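Local coordinates for pirin-like protein (Geobacillus kaustophilus, PDB 2P17) that is of unknown function but belongs to the pirin family of bicupin proteins and binds one iron ion per subunit, at residues E61-V66 / G86-M91; L114-P119 / V165-V170; R128-R133 / A159-I164. All coordinates share one frame; numbering follows the deposited sequence.

Contact 1: residues E61-V66 / G86-M91; sequences ETVTYV and GDVQWM
In the N-terminal cupin domain of this pirin, strand segments 61-66 and 88-91 run antiparallel, their axes 4.8 Å apart at closest approach. The hydrogen-bonded pairs Thr-62/Met-91 and Thr-64/Gln-89 alternate with the non-hydrogen-bonded pairs Val-63/Trp-90 and Tyr-65/Val-88. The tight side carries this second set. Val-63 CG2 sits over the six-membered ring of Trp-90, 3.5 Å from its centroid, a CH-pi contact, while Tyr-65 CD1 turns a ring edge to Val-88 CG2 at 3.5 Å. Met-169 packs on Val-63, Tyr-65 and Val-88, and Val-167 on Trp-90. Trp-90 NE1 donates a weak bond to Glu-61 OE1, while OE2 lies at the ring edge and is hydrogen-bonded to Thr-92 OG1. The opposite side, toward the iron, is equally buried but polar, held more by hydrogen bonds than by apolar packing. Met-91, a selenomethionine, lies alongside Thr-62, Met-91 CB 3.6 Å from Thr-62 OG1, close to His-99, an iron ligand. Gln-89 takes the crowded first torsion, CG between N and the carbonyl carbon (chi1 63°), then extends, so that its amide reaches Tyr-129 through OE1 and Glu-101 through NE2. NE2 also donates to Thr-64 OG1, itself hydrogen-bonded to Gln-113 OE1, at 3.1 Å, nearly straight at 172° and in the amide plane.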
loop_
_atom_site.group_PDB
_atom_site.type_symbol
_atom_site.label_atom_id
_atom_site.label_comp_id
_atom_site.label_asym_id
_atom_site.label_seq_id
_atom_site.Cartn_x
_atom_site.Cartn_y
_atom_site.Cartn_z
ATOM N N GLU A 61 1.325 -2.296 12.226
ATOM C CA GLU A 61 1.365 -3.334 11.202
ATOM C C GLU A 61 2.278 -2.880 10.069
ATOM O O GLU A 61 2.405 -1.685 9.801
ATOM C CB GLU A 61 -0.020 -3.617 10.626
ATOM C CG GLU A 61 -1.087 -3.896 11.673
ATOM C CD GLU A 61 -2.365 -4.358 11.021
ATOM O OE1 GLU A 61 -3.053 -3.509 10.398
ATOM O OE2 GLU A 61 -2.666 -5.558 11.085
ATOM N N THR A 62 2.922 -3.835 9.407
ATOM C CA THR A 62 3.662 -3.524 8.187
ATOM C C THR A 62 3.070 -4.304 7.030
ATOM O O THR A 62 2.635 -5.450 7.197
ATOM C CB THR A 62 5.155 -3.830 8.290
ATOM O OG1 THR A 62 5.345 -5.236 8.449
ATOM C CG2 THR A 62 5.778 -3.095 9.481
ATOM N N VAL A 63 3.031 -3.669 5.864
ATOM C CA VAL A 63 2.451 -4.291 4.679
ATOM C C VAL A 63 3.435 -4.137 3.547
ATOM O O VAL A 63 3.762 -3.005 3.171
ATOM C CB VAL A 63 1.120 -3.636 4.296
ATOM C CG1 VAL A 63 0.513 -4.370 3.105
ATOM C CG2 VAL A 63 0.123 -3.688 5.465
ATOM N N THR A 64 3.910 -5.268 3.016
ATOM C CA THR A 64 4.913 -5.256 1.949
ATOM C C THR A 64 4.280 -5.652 0.635
ATOM O O THR A 64 3.540 -6.629 0.585
ATOM C CB THR A 64 6.033 -6.274 2.224
ATOM O OG1 THR A 64 6.455 -6.184 3.590
ATOM C CG2 THR A 64 7.236 -6.033 1.313
ATOM N N TYR A 65 4.539 -4.868 -0.413
ATOM C CA TYR A 65 4.203 -5.251 -1.780
ATOM C C TYR A 65 5.509 -5.444 -2.542
ATOM O O TYR A 65 6.359 -4.549 -2.556
ATOM C CB TYR A 65 3.318 -4.191 -2.464
ATOM C CG TYR A 65 3.077 -4.475 -3.943
ATOM C CD1 TYR A 65 1.950 -5.179 -4.367
ATOM C CD2 TYR A 65 3.986 -4.048 -4.905
ATOM C CE1 TYR A 65 1.733 -5.453 -5.714
ATOM C CE2 TYR A 65 3.786 -4.320 -6.268
ATOM C CZ TYR A 65 2.663 -5.022 -6.661
ATOM O OH TYR A 65 2.475 -5.287 -8.009
ATOM N N VAL A 66 5.681 -6.615 -3.148
ATOM C CA VAL A 66 6.889 -6.881 -3.932
ATOM C C VAL A 66 6.639 -6.507 -5.388
ATOM O O VAL A 66 5.779 -7.094 -6.052
ATOM C CB VAL A 66 7.347 -8.359 -3.793
ATOM C CG1 VAL A 66 8.509 -8.651 -4.718
ATOM C CG2 VAL A 66 7.735 -8.650 -2.353
ATOM N N GLY A 86 4.472 -9.135 -7.350
ATOM C CA GLY A 86 3.033 -8.912 -7.255
ATOM C C GLY A 86 2.376 -9.390 -5.974
ATOM O O GLY A 86 1.185 -9.168 -5.783
ATOM N N ASP A 87 3.145 -10.045 -5.106
ATOM C CA ASP A 87 2.610 -10.587 -3.855
ATOM C C ASP A 87 2.707 -9.579 -2.719
ATOM O O ASP A 87 3.515 -8.647 -2.759
ATOM C CB ASP A 87 3.368 -11.858 -3.454
ATOM C CG ASP A 87 3.136 -13.021 -4.411
ATOM O OD1 ASP A 87 2.063 -13.082 -5.058
ATOM O OD2 ASP A 87 4.048 -13.879 -4.496
ATOM N N VAL A 88 1.875 -9.793 -1.701
ATOM C CA VAL A 88 1.809 -8.905 -0.536
ATOM C C VAL A 88 1.899 -9.730 0.744
ATOM O O VAL A 88 1.516 -10.898 0.769
ATOM C CB VAL A 88 0.497 -8.055 -0.586
ATOM C CG1 VAL A 88 0.199 -7.335 0.735
ATOM C CG2 VAL A 88 0.563 -7.036 -1.740
ATOM N N GLN A 89 2.474 -9.146 1.787
ATOM C CA GLN A 89 2.350 -9.719 3.125
ATOM C C GLN A 89 1.882 -8.654 4.108
ATOM O O GLN A 89 2.205 -7.466 3.962
ATOM C CB GLN A 89 3.656 -10.371 3.597
ATOM C CG GLN A 89 4.802 -9.379 3.731
ATOM C CD GLN A 89 6.180 -10.031 3.888
ATOM O OE1 GLN A 89 6.312 -11.251 3.977
ATOM N NE2 GLN A 89 7.215 -9.194 3.925
ATOM N N TRP A 90 1.139 -9.097 5.111
ATOM C CA TRP A 90 0.539 -8.217 6.101
ATOM C C TRP A 90 0.996 -8.721 7.464
ATOM O O TRP A 90 0.600 -9.808 7.892
ATOM C CB TRP A 90 -0.981 -8.300 5.986
ATOM C CG TRP A 90 -1.724 -7.109 6.498
ATOM C CD1 TRP A 90 -1.931 -6.752 7.815
ATOM C CD2 TRP A 90 -2.372 -6.117 5.702
ATOM N NE1 TRP A 90 -2.681 -5.594 7.871
ATOM C CE2 TRP A 90 -2.954 -5.179 6.589
ATOM C CE3 TRP A 90 -2.513 -5.920 4.314
ATOM C CZ2 TRP A 90 -3.661 -4.059 6.131
ATOM C CZ3 TRP A 90 -3.212 -4.811 3.858
ATOM C CH2 TRP A 90 -3.778 -3.891 4.767
HETATM N N MSE A 91 1.839 -7.946 8.137
HETATM C CA MSE A 91 2.371 -8.394 9.411
HETATM C C MSE A 91 1.870 -7.486 10.516
HETATM O O MSE A 91 2.153 -6.293 10.523
HETATM C CB MSE A 91 3.894 -8.423 9.392
HETATM C CG MSE A 91 4.458 -9.067 10.646
HETATM SE SE MSE A 91 6.385 -8.917 10.844
HETATM C CE MSE A 91 6.895 -8.615 8.994
#

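Contact 2: residues L114-P119 / V165-V170; sequences LWVNLP and VPVTMV
No backbone hydrogen bond joins residues 114-119 to 165-170: the end of strand 109-117 and the loop leading into strand 167-174 face each other through side chains and one water. That water donates to Asn-117 O at 3.1 Å and accepts from Val-165 N at 3.2 Å, so a carbonyl and an N-H too far apart to pair directly are both served. Beside this bridge, Val-165 brings its CG2 branch, anti to its own carbonyl carbon, to 3.4 Å from Asn-117 O. The same methyl lies 3.7 Å from Pro-119 CD, where the two side chains cross obliquely. The contact belongs to the junction between the two cupin domains of the pirin fold, with strand 109-117 in the N-terminal one and strand 167-174 in the C-terminal one. Further along, Val-116 and Val-167 meet tip to tip, CG1 of the first 4.2 Å from CG2 of the second, a looser approach than those made by Val-165 CG2. Val-116 CG1 also stands 4.3 Å from Val-165 CB, touching both valines of the later segment. Asn-117 OD1 accepts from Lys-123 NZ. In the other segment, the N-H of Val-167 is taken by Asn-163 OD1.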
loop_
_atom_site.group_PDB
_atom_site.type_symbol
_atom_site.label_atom_id
_atom_site.label_comp_id
_atom_site.label_asym_id
_atom_site.label_seq_id
_atom_site.Cartn_x
_atom_site.Cartn_y
_atom_site.Cartn_z
ATOM N N LEU A 114 4.730 -0.405 3.743
ATOM C CA LEU A 114 3.792 0.504 4.401
ATOM C C LEU A 114 3.706 0.186 5.887
ATOM O O LEU A 114 3.705 -0.985 6.266
ATOM C CB LEU A 114 2.412 0.314 3.761
ATOM C CG LEU A 114 1.252 1.120 4.319
ATOM C CD1 LEU A 114 1.282 2.536 3.742
ATOM C CD2 LEU A 114 -0.071 0.430 3.996
ATOM N N TRP A 115 3.667 1.222 6.723
ATOM C CA TRP A 115 3.352 1.034 8.143
ATOM C C TRP A 115 1.975 1.564 8.425
ATOM O O TRP A 115 1.613 2.670 8.001
ATOM C CB TRP A 115 4.335 1.785 9.031
ATOM C CG TRP A 115 5.718 1.216 9.094
ATOM C CD1 TRP A 115 6.257 0.251 8.289
ATOM C CD2 TRP A 115 6.751 1.615 10.000
ATOM N NE1 TRP A 115 7.566 0.009 8.655
ATOM C CE2 TRP A 115 7.892 0.836 9.701
ATOM C CE3 TRP A 115 6.816 2.546 11.049
ATOM C CZ2 TRP A 115 9.098 0.966 10.414
ATOM C CZ3 TRP A 115 8.020 2.679 11.753
ATOM C CH2 TRP A 115 9.137 1.888 11.429
ATOM N N VAL A 116 1.206 0.763 9.156
ATOM C CA VAL A 116 -0.145 1.150 9.562
ATOM C C VAL A 116 -0.169 1.226 11.079
ATOM O O VAL A 116 0.310 0.316 11.758
ATOM C CB VAL A 116 -1.186 0.123 9.093
ATOM C CG1 VAL A 116 -2.605 0.636 9.356
ATOM C CG2 VAL A 116 -1.017 -0.218 7.614
ATOM N N ASN A 117 -0.707 2.307 11.628
ATOM C CA ASN A 117 -0.791 2.420 13.081
ATOM C C ASN A 117 -1.835 1.462 13.636
ATOM O O ASN A 117 -2.826 1.160 12.972
ATOM C CB ASN A 117 -1.153 3.851 13.467
ATOM C CG ASN A 117 -0.788 4.180 14.896
ATOM O OD1 ASN A 117 -0.041 3.449 15.547
ATOM N ND2 ASN A 117 -1.302 5.313 15.387
ATOM N N LEU A 118 -1.592 0.973 14.850
ATOM C CA LEU A 118 -2.622 0.275 15.615
ATOM C C LEU A 118 -3.201 1.239 16.642
ATOM O O LEU A 118 -2.444 1.954 17.316
ATOM C CB LEU A 118 -2.062 -0.955 16.334
ATOM C CG LEU A 118 -1.660 -2.172 15.479
ATOM C CD1 LEU A 118 -0.912 -3.206 16.296
ATOM C CD2 LEU A 118 -2.883 -2.813 14.869
ATOM N N PRO A 119 -4.542 1.250 16.784
ATOM C CA PRO A 119 -5.158 2.046 17.854
ATOM C C PRO A 119 -4.738 1.493 19.212
ATOM O O PRO A 119 -4.356 0.321 19.320
ATOM C CB PRO A 119 -6.657 1.819 17.660
ATOM C CG PRO A 119 -6.807 1.281 16.270
ATOM C CD PRO A 119 -5.549 0.547 15.972
ATOM N N VAL A 165 -7.273 -1.897 11.853
ATOM C CA VAL A 165 -7.730 -0.677 11.203
ATOM C C VAL A 165 -8.229 -1.079 9.815
ATOM O O VAL A 165 -7.486 -1.703 9.052
ATOM C CB VAL A 165 -6.590 0.374 11.056
ATOM C CG1 VAL A 165 -6.987 1.492 10.088
ATOM C CG2 VAL A 165 -6.222 0.965 12.403
ATOM N N PRO A 166 -9.487 -0.732 9.473
ATOM C CA PRO A 166 -9.938 -0.987 8.103
ATOM C C PRO A 166 -9.063 -0.286 7.078
ATOM O O PRO A 166 -8.897 0.935 7.134
ATOM C CB PRO A 166 -11.365 -0.406 8.080
ATOM C CG PRO A 166 -11.814 -0.464 9.513
ATOM C CD PRO A 166 -10.557 -0.126 10.291
ATOM N N VAL A 167 -8.496 -1.070 6.168
ATOM C CA VAL A 167 -7.648 -0.552 5.098
ATOM C C VAL A 167 -8.104 -1.143 3.772
ATOM O O VAL A 167 -8.265 -2.364 3.635
ATOM C CB VAL A 167 -6.152 -0.895 5.331
ATOM C CG1 VAL A 167 -5.271 -0.491 4.131
ATOM C CG2 VAL A 167 -5.643 -0.225 6.598
ATOM N N THR A 168 -8.316 -0.281 2.794
ATOM C CA THR A 168 -8.537 -0.715 1.425
ATOM C C THR A 168 -7.233 -0.582 0.658
ATOM O O THR A 168 -6.636 0.495 0.626
ATOM C CB THR A 168 -9.664 0.085 0.781
ATOM O OG1 THR A 168 -10.910 -0.356 1.346
ATOM C CG2 THR A 168 -9.684 -0.088 -0.745
HETATM N N MSE A 169 -6.781 -1.691 0.089
HETATM C CA MSE A 169 -5.558 -1.725 -0.695
HETATM C C MSE A 169 -5.859 -2.480 -1.968
HETATM O O MSE A 169 -6.241 -3.652 -1.927
HETATM C CB MSE A 169 -4.421 -2.410 0.061
HETATM C CG MSE A 169 -3.136 -2.485 -0.755
HETATM SE SE MSE A 169 -1.781 -3.447 0.262
HETATM C CE MSE A 169 -0.343 -3.401 -1.051
ATOM N N VAL A 170 -5.749 -1.773 -3.090
ATOM C CA VAL A 170 -6.065 -2.354 -4.376
ATOM C C VAL A 170 -4.968 -2.093 -5.389
ATOM O O VAL A 170 -4.318 -1.041 -5.369
ATOM C CB VAL A 170 -7.419 -1.846 -4.951
ATOM C CG1 VAL A 170 -8.605 -2.192 -4.025
ATOM C CG2 VAL A 170 -7.388 -0.358 -5.261
HETATM O O HOH W 1 -4.144 -1.547 12.086
#

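Contact 3: residues R128-R133 / A159-I164; sequences RYQNLR and APTKNI
Gln-130 carries its carboxamide out from strand 128-132 on an extended chain, CG anti to the carbonyl carbon (chi1 -53°); a chi3 of 73° then turns the amide against the backbone of Lys-162. OE1 accepts from Lys-162 N at 2.9 Å, on a lone pair, and NE2 donates to Lys-162 O at 3.0 Å, also on a lone pair and in the amide plane, so one residue grips both ends of the amide. Segment 159-164, a loop of the C-terminal cupin leading into strand 167-174, here lies against an edge of the N-terminal cupin. An alanine in place of Gln-130 would remove both bonds and would probably leave the loop less firmly held to the strand. Lys-162 O takes a second donor from above the carbonyl plane, Asn-163 ND2, which is also hydrogen-bonded to Ser-151 OG. Arg-128 starts anti to its backbone N and bends at chi3 (72°), which lays its guanidinium over the lysine stem, Lys-162 CB lying 3.7 Å above the plane. Two waters continue from Arg-128 NH2, one to Lys-162 O and one to Asn-163 O. Leu-132 crosses Thr-161 at about a right angle, its CD2 3.7 Å from Thr-161 OG1, which is hydrogen-bonded to Phe-150 O.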
loop_
_atom_site.group_PDB
_atom_site.type_symbol
_atom_site.label_atom_id
_atom_site.label_comp_id
_atom_site.label_asym_id
_atom_site.label_seq_id
_atom_site.Cartn_x
_atom_site.Cartn_y
_atom_site.Cartn_z
ATOM N N ARG A 128 0.622 -11.454 14.235
ATOM C CA ARG A 128 -0.033 -12.294 13.233
ATOM C C ARG A 128 0.606 -11.982 11.887
ATOM O O ARG A 128 0.993 -10.840 11.625
ATOM C CB ARG A 128 -1.547 -12.007 13.238
ATOM C CG ARG A 128 -2.383 -12.493 12.060
ATOM C CD ARG A 128 -3.857 -12.133 12.290
ATOM N NE ARG A 128 -4.206 -10.706 12.162
ATOM C CZ ARG A 128 -5.371 -10.197 12.574
ATOM N NH1 ARG A 128 -6.258 -10.991 13.156
ATOM N NH2 ARG A 128 -5.656 -8.910 12.428
ATOM N N TYR A 129 0.709 -12.998 11.043
ATOM C CA TYR A 129 1.276 -12.861 9.712
ATOM C C TYR A 129 0.295 -13.416 8.694
ATOM O O TYR A 129 -0.267 -14.498 8.878
ATOM C CB TYR A 129 2.612 -13.613 9.625
ATOM C CG TYR A 129 3.232 -13.560 8.247
ATOM C CD1 TYR A 129 3.881 -12.406 7.798
ATOM C CD2 TYR A 129 3.165 -14.657 7.391
ATOM C CE1 TYR A 129 4.438 -12.351 6.540
ATOM C CE2 TYR A 129 3.720 -14.614 6.109
ATOM C CZ TYR A 129 4.362 -13.457 5.700
ATOM O OH TYR A 129 4.931 -13.401 4.448
ATOM N N GLN A 130 0.073 -12.645 7.636
ATOM C CA GLN A 130 -0.746 -13.081 6.506
ATOM C C GLN A 130 0.057 -12.975 5.221
ATOM O O GLN A 130 0.576 -11.907 4.891
ATOM C CB GLN A 130 -2.007 -12.231 6.389
ATOM C CG GLN A 130 -2.825 -12.147 7.642
ATOM C CD GLN A 130 -4.000 -11.226 7.471
ATOM O OE1 GLN A 130 -4.971 -11.563 6.779
ATOM N NE2 GLN A 130 -3.933 -10.054 8.094
ATOM N N ASN A 131 0.167 -14.093 4.518
ATOM C CA ASN A 131 0.808 -14.132 3.207
ATOM C C ASN A 131 -0.279 -14.028 2.138
ATOM O O ASN A 131 -1.157 -14.891 2.036
ATOM C CB ASN A 131 1.618 -15.427 3.066
ATOM C CG ASN A 131 2.534 -15.416 1.868
ATOM O OD1 ASN A 131 2.108 -15.692 0.754
ATOM N ND2 ASN A 131 3.806 -15.092 2.092
ATOM N N LEU A 132 -0.229 -12.958 1.351
ATOM C CA LEU A 132 -1.304 -12.629 0.421
ATOM C C LEU A 132 -0.833 -12.762 -1.018
ATOM O O LEU A 132 -0.385 -11.802 -1.627
ATOM C CB LEU A 132 -1.832 -11.211 0.695
ATOM C CG LEU A 132 -2.276 -10.925 2.131
ATOM C CD1 LEU A 132 -2.636 -9.450 2.307
ATOM C CD2 LEU A 132 -3.429 -11.841 2.563
ATOM N N ARG A 133 -0.918 -13.971 -1.549
ATOM C CA ARG A 133 -0.492 -14.218 -2.913
ATOM C C ARG A 133 -1.438 -13.536 -3.883
ATOM O O ARG A 133 -2.659 -13.607 -3.746
ATOM C CB ARG A 133 -0.443 -15.719 -3.195
ATOM C CG ARG A 133 0.509 -16.464 -2.299
ATOM C CD ARG A 133 1.953 -16.074 -2.552
ATOM N NE ARG A 133 2.853 -16.952 -1.810
ATOM C CZ ARG A 133 4.158 -17.056 -2.017
ATOM N NH1 ARG A 133 4.760 -16.321 -2.943
ATOM N NH2 ARG A 133 4.868 -17.901 -1.278
ATOM N N ALA A 159 -11.670 -8.440 -0.036
ATOM C CA ALA A 159 -10.587 -9.377 0.260
ATOM C C ALA A 159 -10.850 -10.004 1.635
ATOM O O ALA A 159 -11.414 -9.364 2.512
ATOM C CB ALA A 159 -9.245 -8.672 0.272
ATOM N N PRO A 160 -10.443 -11.268 1.824
ATOM C CA PRO A 160 -10.652 -11.871 3.140
ATOM C C PRO A 160 -9.592 -11.472 4.172
ATOM O O PRO A 160 -9.683 -11.858 5.338
ATOM C CB PRO A 160 -10.566 -13.368 2.837
ATOM C CG PRO A 160 -9.631 -13.458 1.751
ATOM C CD PRO A 160 -9.826 -12.216 0.882
ATOM N N THR A 161 -8.611 -10.690 3.734
ATOM C CA THR A 161 -7.531 -10.222 4.581
ATOM C C THR A 161 -8.061 -9.678 5.901
ATOM O O THR A 161 -8.987 -8.878 5.925
ATOM C CB THR A 161 -6.779 -9.121 3.832
ATOM O OG1 THR A 161 -6.382 -9.631 2.559
ATOM C CG2 THR A 161 -5.544 -8.645 4.614
ATOM N N LYS A 162 -7.482 -10.147 7.002
ATOM C CA LYS A 162 -7.883 -9.678 8.328
ATOM C C LYS A 162 -7.321 -8.282 8.583
ATOM O O LYS A 162 -6.139 -8.005 8.312
ATOM C CB LYS A 162 -7.408 -10.645 9.409
ATOM C CG LYS A 162 -7.895 -12.079 9.230
ATOM C CD LYS A 162 -7.213 -12.998 10.228
ATOM C CE LYS A 162 -7.867 -14.365 10.269
ATOM N NZ LYS A 162 -7.236 -15.205 11.320
ATOM N N ASN A 163 -8.182 -7.393 9.061
ATOM C CA ASN A 163 -7.797 -6.026 9.368
ATOM C C ASN A 163 -8.108 -5.732 10.830
ATOM O O ASN A 163 -9.084 -6.247 11.387
ATOM C CB ASN A 163 -8.582 -5.010 8.520
ATOM C CG ASN A 163 -8.041 -4.820 7.081
ATOM O OD1 ASN A 163 -8.613 -4.034 6.327
ATOM N ND2 ASN A 163 -6.970 -5.510 6.711
ATOM N N ILE A 164 -7.283 -4.871 11.416
ATOM C CA ILE A 164 -7.625 -4.201 12.657
ATOM C C ILE A 164 -8.154 -2.813 12.258
ATOM O O ILE A 164 -9.363 -2.584 12.291
ATOM C CB ILE A 164 -6.421 -4.196 13.628
ATOM C CG1 ILE A 164 -6.162 -5.635 14.113
ATOM C CG2 ILE A 164 -6.683 -3.291 14.816
ATOM C CD1 ILE A 164 -4.819 -5.866 14.725
HETATM O O HOH W 2 -4.617 -7.247 10.556
HETATM O O HOH W 3 -8.858 -8.872 12.616
#

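Contact 1 lies wholly in the N-terminal cupin domain and closes first along the chain; contact 2 opens next, and contact 3 is nested inside it. Their centres are 9 to 11 Å apart. Strand 60-66 pairs with strand 109-117 of contact 2 on one side, and strand 88-92 with strand 128-132 of contact 3 on the other, giving four neighbouring strands in the order 109-117, 60-66, 88-92, 128-132. The loop 159-166 of the second cupin runs past them, its Asn-163 packing on Trp-90 and its Ile-164 on Leu-118, and continues into strand 167-174. Contacts 2 and 3 thus join the domains, while the face of contact 1 bearing Thr-62, Gln-89 and Met-91 is turned to the iron site.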